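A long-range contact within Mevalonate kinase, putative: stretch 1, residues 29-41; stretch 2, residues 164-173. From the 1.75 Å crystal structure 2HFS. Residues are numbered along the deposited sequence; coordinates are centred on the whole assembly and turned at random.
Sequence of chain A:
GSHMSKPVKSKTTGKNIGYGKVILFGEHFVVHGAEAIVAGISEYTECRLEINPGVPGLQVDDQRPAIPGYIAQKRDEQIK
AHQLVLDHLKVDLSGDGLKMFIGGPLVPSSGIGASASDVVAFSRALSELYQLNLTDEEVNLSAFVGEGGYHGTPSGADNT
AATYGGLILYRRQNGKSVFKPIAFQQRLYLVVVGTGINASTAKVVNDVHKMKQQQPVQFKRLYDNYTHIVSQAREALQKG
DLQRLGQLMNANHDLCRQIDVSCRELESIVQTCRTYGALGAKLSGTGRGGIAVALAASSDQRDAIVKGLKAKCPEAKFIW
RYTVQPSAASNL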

ATOM      1  N   PHE A  29      -2.304 -13.916   7.099  1.00 11.67           N
ATOM      2  CA  PHE A  29      -2.976 -14.357   8.332  1.00 11.73           C
ATOM      3  C   PHE A  29      -4.272 -13.592   8.599  1.00 13.20           C
ATOM      4  O   PHE A  29      -5.225 -14.123   9.208  1.00 12.45           O
ATOM      5  N   VAL A  30      -4.305 -12.353   8.121  1.00 12.25           N
ATOM      6  CA  VAL A  30      -5.495 -11.511   8.177  1.00 12.88           C
ATOM      7  C   VAL A  30      -6.713 -12.136   7.463  1.00 12.46           C
ATOM      8  O   VAL A  30      -7.860 -11.961   7.899  1.00 13.82           O
ATOM      9  N   VAL A  31      -6.453 -12.848   6.368  1.00 13.59           N
ATOM     10  CA  VAL A  31      -7.474 -13.591   5.633  1.00 15.63           C
ATOM     11  C   VAL A  31      -8.208 -14.576   6.558  1.00 15.39           C
ATOM     12  O   VAL A  31      -9.382 -14.879   6.342  1.00 15.86           O
ATOM     13  N   HIS A  32      -7.511 -15.031   7.602  1.00 16.13           N
ATOM     14  CA  HIS A  32      -8.030 -16.051   8.512  1.00 15.91           C
ATOM     15  C   HIS A  32      -8.427 -15.492   9.873  1.00 17.36           C
ATOM     16  O   HIS A  32      -8.642 -16.248  10.836  1.00 17.36           O
ATOM     17  N   GLY A  33      -8.515 -14.164   9.943  1.00 18.00           N
ATOM     18  CA  GLY A  33      -9.131 -13.488  11.075  1.00 17.20           C
ATOM     19  C   GLY A  33      -8.168 -12.793  12.005  1.00 17.96           C
ATOM     20  O   GLY A  33      -8.580 -12.263  13.030  1.00 19.46           O
ATOM     21  N   ALA A  34      -6.885 -12.796  11.649  1.00 17.58           N
ATOM     22  CA  ALA A  34      -5.856 -12.192  12.496  1.00 17.30           C
ATOM     23  C   ALA A  34      -5.849 -10.688  12.281  1.00 16.92           C
ATOM     24  O   ALA A  34      -6.291 -10.206  11.247  1.00 18.55           O
ATOM     25  N   GLU A  35      -5.370  -9.941  13.263  1.00 16.81           N
ATOM     26  CA  GLU A  35      -5.240  -8.491  13.105  1.00 15.89           C
ATOM     27  C   GLU A  35      -4.002  -8.202  12.252  1.00 14.16           C
ATOM     28  O   GLU A  35      -3.011  -8.931  12.329  1.00 13.59           O
ATOM     29  N   ALA A  36      -4.072  -7.150  11.438  1.00 13.65           N
ATOM     30  CA  ALA A  36      -2.948  -6.716  10.606  1.00 12.69           C
ATOM     31  C   ALA A  36      -2.612  -5.246  10.871  1.00 12.57           C
ATOM     32  O   ALA A  36      -3.467  -4.468  11.288  1.00 14.70           O
ATOM     33  N   ILE A  37      -1.355  -4.878  10.674  1.00 12.10           N
ATOM     34  CA  ILE A  37      -0.941  -3.501  10.811  1.00 13.18           C
ATOM     35  C   ILE A  37      -0.463  -3.057   9.436  1.00 12.51           C
ATOM     36  O   ILE A  37       0.484  -3.620   8.872  1.00 10.33           O
ATOM     37  N   VAL A  38      -1.161  -2.064   8.901  1.00 12.86           N
ATOM     38  CA  VAL A  38      -0.843  -1.476   7.614  1.00 11.73           C
ATOM     39  C   VAL A  38      -0.398  -0.031   7.809  1.00 13.75           C
ATOM     40  O   VAL A  38      -0.909   0.696   8.681  1.00 13.03           O
ATOM     41  N   ALA A  39       0.572   0.375   7.004  1.00 12.72           N
ATOM     42  CA  ALA A  39       1.157   1.679   7.158  1.00 13.72           C
ATOM     43  C   ALA A  39       0.917   2.477   5.896  1.00 15.07           C
ATOM     44  O   ALA A  39       1.361   2.077   4.807  1.00 16.12           O
ATOM     45  N   GLY A  40       0.186   3.576   6.032  1.00 13.06           N
ATOM     46  CA  GLY A  40       0.041   4.544   4.948  1.00 13.32           C
ATOM     47  C   GLY A  40       1.201   5.514   5.018  1.00 14.43           C
ATOM     48  O   GLY A  40       1.311   6.298   5.974  1.00 16.31           O
ATOM     49  N   ILE A  41       2.055   5.488   3.995  1.00 10.46           N
ATOM     50  CA  ILE A  41       3.325   6.217   4.037  1.00 11.06           C
ATOM     51  C   ILE A  41       3.169   7.685   3.601  1.00 10.21           C
ATOM     52  O   ILE A  41       2.127   8.062   3.042  1.00 12.11           O
ATOM     53  N   TYR A 164      -6.435   7.752   4.371  1.00 12.44           N
ATOM     54  CA  TYR A 164      -6.196   8.241   5.736  1.00 11.61           C
ATOM     55  C   TYR A 164      -4.729   8.405   6.116  1.00 11.93           C
ATOM     56  O   TYR A 164      -4.430   9.199   6.983  1.00 10.71           O
ATOM     57  N   GLY A 165      -3.829   7.628   5.513  1.00 11.21           N
ATOM     58  CA  GLY A 165      -2.419   7.584   5.939  1.00 12.99           C
ATOM     59  C   GLY A 165      -2.217   7.038   7.353  1.00 13.62           C
ATOM     60  O   GLY A 165      -3.176   6.607   8.005  1.00 14.01           O
ATOM     61  N   GLY A 166      -0.968   7.046   7.816  1.00 15.45           N
ATOM     62  CA  GLY A 166      -0.636   6.652   9.194  1.00 16.41           C
ATOM     63  C   GLY A 166      -0.657   5.146   9.401  1.00 15.08           C
ATOM     64  O   GLY A 166      -0.652   4.396   8.442  1.00 16.44           O
ATOM     65  N   LEU A 167      -0.641   4.706  10.656  1.00 14.77           N
ATOM     66  CA  LEU A 167      -0.761   3.291  10.965  1.00 14.39           C
ATOM     67  C   LEU A 167      -2.219   2.947  11.154  1.00 14.51           C
ATOM     68  O   LEU A 167      -2.997   3.759  11.675  1.00 13.42           O
ATOM     69  N   ILE A 168      -2.577   1.744  10.721  1.00 15.21           N
ATOM     70  CA  ILE A 168      -3.966   1.313  10.636  1.00 15.33           C
ATOM     71  C   ILE A 168      -4.080  -0.147  11.030  1.00 16.05           C
ATOM     72  O   ILE A 168      -3.390  -1.004  10.475  1.00 13.69           O
ATOM     73  N   LEU A 169      -4.969  -0.409  11.985  1.00 17.73           N
ATOM     74  CA  LEU A 169      -5.306  -1.765  12.386  1.00 18.41           C
ATOM     75  C   LEU A 169      -6.382  -2.301  11.454  1.00 20.86           C
ATOM     76  O   LEU A 169      -7.449  -1.691  11.298  1.00 22.11           O
ATOM     77  N   TYR A 170      -6.091  -3.445  10.841  1.00 22.11           N
ATOM     78  CA  TYR A 170      -6.903  -4.029   9.777  1.00 24.50           C
ATOM     79  C   TYR A 170      -7.266  -5.455  10.140  1.00 25.72           C
ATOM     80  O   TYR A 170      -6.392  -6.285  10.389  1.00 25.29           O
ATOM     81  N   ARG A 171      -8.567  -5.724  10.221  1.00 27.59           N
ATOM     82  CA  ARG A 171      -9.037  -7.079  10.511  1.00 30.00           C
ATOM     83  C   ARG A 171     -10.382  -7.388   9.867  1.00 31.53           C
ATOM     84  O   ARG A 171     -11.212  -6.499   9.675  1.00 31.17           O
ATOM     85  N   ARG A 172     -10.578  -8.656   9.527  1.00 33.34           N
ATOM     86  CA  ARG A 172     -11.881  -9.148   9.096  1.00 36.59           C
ATOM     87  C   ARG A 172     -12.798  -9.394  10.305  1.00 37.15           C
ATOM     88  O   ARG A 172     -12.740 -10.452  10.942  1.00 38.37           O
ATOM     89  N   GLN A 173     -13.621  -8.386  10.601  1.00 39.26           N
ATOM     90  CA  GLN A 173     -14.509  -8.324  11.768  1.00 40.99           C
ATOM     91  C   GLN A 173     -15.798  -7.579  11.370  1.00 42.00           C
ATOM     92  O   GLN A 173     -15.727  -6.533  10.728  1.00 42.65           O
TER

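Where the strand pairing runs out, water takes over: water 1 donates to Val30 O (2.6 Å from its O) and Ala34 O (2.8 Å) and accepts from Arg172 N (2.6 Å), carrying the contact beyond the last direct rung, Ala36 with Tyr170. Along the antiparallel strands, side chains alternate between two faces. On one, Tyr170 (chi1 t) is the hub. Val30, in rotamer p and pointing toward the other stretch, sets CG2 over one face of its ring, 3.7 Å from the ring centroid in a CH-pi contact; Ala36 CB and Val38 CG2 (rotamer t) lie 3.6 and 3.7 Å from Tyr170 CD1. The other face is simpler: Leu167 (m, t) brings CD2 to 3.7 Å from Ala39 CB, and Leu169 (t, p) reaches Ile37 (m, t) more loosely, CD1 to CG1 at 4.3 Å. Gly40 pairs with Gly166 where space is tightest, since a CB on Gly40 would sit 2.7 Å from Gly165 CA, a clash. Charge is kept near the water-bridged end. Glu35 (m, t) makes a salt bridge to Arg171 (chi1 p), OE2 to NH1 at 3.4 Å, and water 2 backs this long pair by donating to Glu35 OE2 (2.5 Å) and accepting from Arg171 NH1 (3.1 Å). Arg172 points toward stretch 1, its guanidinium lying with one face against Val31 CA.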

ATOM      1  CB  PHE A  29      -2.022 -14.247   9.517  1.00 13.51           C
ATOM      2  CG  PHE A  29      -0.849 -15.189   9.424  1.00 11.87           C
ATOM      3  CD1 PHE A  29       0.426 -14.714   9.137  1.00 13.76           C
ATOM      4  CD2 PHE A  29      -1.029 -16.564   9.591  1.00  9.40           C
ATOM      5  CE1 PHE A  29       1.511 -15.593   9.035  1.00 10.06           C
ATOM      6  CE2 PHE A  29       0.060 -17.451   9.513  1.00 10.70           C
ATOM      7  CZ  PHE A  29       1.332 -16.956   9.221  1.00  9.61           C
ATOM      8  CB  VAL A  30      -5.181 -10.103   7.604  1.00 11.46           C
ATOM      9  CG1 VAL A  30      -4.839 -10.180   6.094  1.00 12.09           C
ATOM     10  CG2 VAL A  30      -6.315  -9.136   7.867  1.00 14.60           C
ATOM     11  CB  VAL A  31      -6.845 -14.308   4.414  1.00 12.94           C
ATOM     12  CG1 VAL A  31      -7.821 -15.265   3.717  1.00 16.41           C
ATOM     13  CG2 VAL A  31      -6.309 -13.273   3.431  1.00 15.64           C
ATOM     14  CB  HIS A  32      -7.024 -17.204   8.611  1.00 16.76           C
ATOM     15  CG  HIS A  32      -6.761 -17.848   7.290  1.00 14.90           C
ATOM     16  ND1 HIS A  32      -7.383 -19.011   6.896  1.00 17.50           N
ATOM     17  CD2 HIS A  32      -6.011 -17.443   6.236  1.00 13.17           C
ATOM     18  CE1 HIS A  32      -6.990 -19.325   5.672  1.00 15.46           C
ATOM     19  NE2 HIS A  32      -6.177 -18.378   5.242  1.00 11.37           N
ATOM     20  CB  ALA A  34      -4.487 -12.798  12.176  1.00 17.26           C
ATOM     21  CB  GLU A  35      -5.102  -7.802  14.460  1.00 15.37           C
ATOM     22  CG  GLU A  35      -6.201  -8.113  15.482  1.00 15.70           C
ATOM     23  CD  GLU A  35      -6.096  -7.266  16.742  1.00 18.12           C
ATOM     24  OE1 GLU A  35      -5.075  -6.574  16.954  1.00 23.54           O
ATOM     25  OE2 GLU A  35      -7.046  -7.281  17.540  1.00 22.65           O
ATOM     26  CB  ALA A  36      -3.250  -6.952   9.115  1.00 12.47           C
ATOM     27  CB  ILE A  37       0.144  -3.312  11.922  1.00 11.14           C
ATOM     28  CG1 ILE A  37      -0.358  -3.829  13.290  1.00 15.20           C
ATOM     29  CG2 ILE A  37       0.579  -1.828  12.015  1.00 15.17           C
ATOM     30  CD1 ILE A  37       0.706  -3.828  14.452  1.00 12.39           C
ATOM     31  CB  VAL A  38      -2.034  -1.544   6.637  1.00 14.46           C
ATOM     32  CG1 VAL A  38      -1.653  -0.956   5.291  1.00 13.78           C
ATOM     33  CG2 VAL A  38      -2.509  -2.983   6.465  1.00 12.99           C
ATOM     34  CB  ALA A  39       2.620   1.549   7.456  1.00 15.29           C
ATOM     35  CB  ILE A  41       4.391   5.468   3.218  1.00  9.38           C
ATOM     36  CG1 ILE A  41       3.979   5.284   1.753  1.00  9.25           C
ATOM     37  CG2 ILE A  41       4.689   4.060   3.849  1.00  8.66           C
ATOM     38  CD1 ILE A  41       5.189   4.959   0.836  1.00 10.14           C
ATOM     39  CB  TYR A 164      -6.876   7.327   6.793  1.00 12.03           C
ATOM     40  CG  TYR A 164      -8.387   7.288   6.712  1.00 12.04           C
ATOM     41  CD1 TYR A 164      -9.164   8.327   7.238  1.00 14.37           C
ATOM     42  CD2 TYR A 164      -9.040   6.238   6.059  1.00 12.63           C
ATOM     43  CE1 TYR A 164     -10.564   8.296   7.151  1.00 13.24           C
ATOM     44  CE2 TYR A 164     -10.422   6.200   5.952  1.00 13.55           C
ATOM     45  CZ  TYR A 164     -11.181   7.234   6.498  1.00 14.72           C
ATOM     46  OH  TYR A 164     -12.545   7.185   6.387  1.00 15.33           O
ATOM     47  CB  LEU A 167       0.030   2.925  12.217  1.00 15.44           C
ATOM     48  CG  LEU A 167       1.542   3.096  12.183  1.00 17.51           C
ATOM     49  CD1 LEU A 167       2.124   2.563  13.480  1.00 16.20           C
ATOM     50  CD2 LEU A 167       2.210   2.412  10.979  1.00 18.18           C
ATOM     51  CB  ILE A 168      -4.509   1.541   9.211  1.00 15.23           C
ATOM     52  CG1 ILE A 168      -4.533   3.046   8.907  1.00 14.88           C
ATOM     53  CG2 ILE A 168      -5.902   0.880   9.011  1.00 17.32           C
ATOM     54  CD1 ILE A 168      -5.033   3.418   7.537  1.00 19.95           C
ATOM     55  CB  LEU A 169      -5.784  -1.785  13.844  1.00 19.03           C
ATOM     56  CG  LEU A 169      -5.837  -3.119  14.598  1.00 16.15           C
ATOM     57  CD1 LEU A 169      -4.422  -3.682  14.830  1.00 12.33           C
ATOM     58  CD2 LEU A 169      -6.564  -2.913  15.927  1.00 16.72           C
ATOM     59  CB  TYR A 170      -6.115  -3.940   8.457  1.00 25.80           C
ATOM     60  CG  TYR A 170      -6.383  -4.934   7.319  1.00 27.43           C
ATOM     61  CD1 TYR A 170      -5.314  -5.423   6.565  1.00 27.62           C
ATOM     62  CD2 TYR A 170      -7.672  -5.328   6.954  1.00 26.43           C
ATOM     63  CE1 TYR A 170      -5.504  -6.295   5.509  1.00 30.12           C
ATOM     64  CE2 TYR A 170      -7.880  -6.207   5.884  1.00 28.79           C
ATOM     65  CZ  TYR A 170      -6.784  -6.683   5.169  1.00 28.73           C
ATOM     66  OH  TYR A 170      -6.937  -7.556   4.108  1.00 31.47           O
ATOM     67  CB  ARG A 171      -9.081  -7.343  12.022  1.00 30.21           C
ATOM     68  CG  ARG A 171     -10.032  -6.472  12.815  1.00 30.19           C
ATOM     69  CD  ARG A 171     -10.129  -6.863  14.280  1.00 32.96           C
ATOM     70  NE  ARG A 171     -10.844  -8.125  14.460  1.00 36.45           N
ATOM     71  CZ  ARG A 171     -10.810  -8.869  15.563  1.00 37.91           C
ATOM     72  NH1 ARG A 171     -10.079  -8.497  16.608  1.00 37.42           N
ATOM     73  NH2 ARG A 171     -11.499 -10.000  15.615  1.00 37.34           N
ATOM     74  CB  ARG A 172     -11.724 -10.405   8.241  1.00 36.55           C
ATOM     75  CG  ARG A 172     -11.756 -10.137   6.747  1.00 37.62           C
ATOM     76  CD  ARG A 172     -10.410  -9.984   6.083  1.00 37.74           C
ATOM     77  NE  ARG A 172     -10.474 -10.390   4.679  1.00 38.38           N
ATOM     78  CZ  ARG A 172      -9.461 -10.312   3.824  1.00 38.51           C
ATOM     79  NH1 ARG A 172      -8.285  -9.831   4.215  1.00 37.16           N
ATOM     80  NH2 ARG A 172      -9.621 -10.713   2.570  1.00 37.52           N
ATOM     81  CB  GLN A 173     -13.804  -7.568  12.907  1.00 41.19           C
ATOM     82  CG  GLN A 173     -14.682  -7.155  14.107  1.00 41.68           C
ATOM     83  CD  GLN A 173     -14.523  -8.068  15.317  1.00 42.71           C
ATOM     84  OE1 GLN A 173     -14.016  -9.183  15.202  1.00 42.78           O
ATOM     85  NE2 GLN A 173     -14.962  -7.594  16.483  1.00 42.80           N
TER
HETATM   86  O   HOH W   1      -8.670 -10.450   9.872  1.00 15.10           O
HETATM   87  O   HOH W   2      -8.991  -5.716  17.258  1.00 25.29           O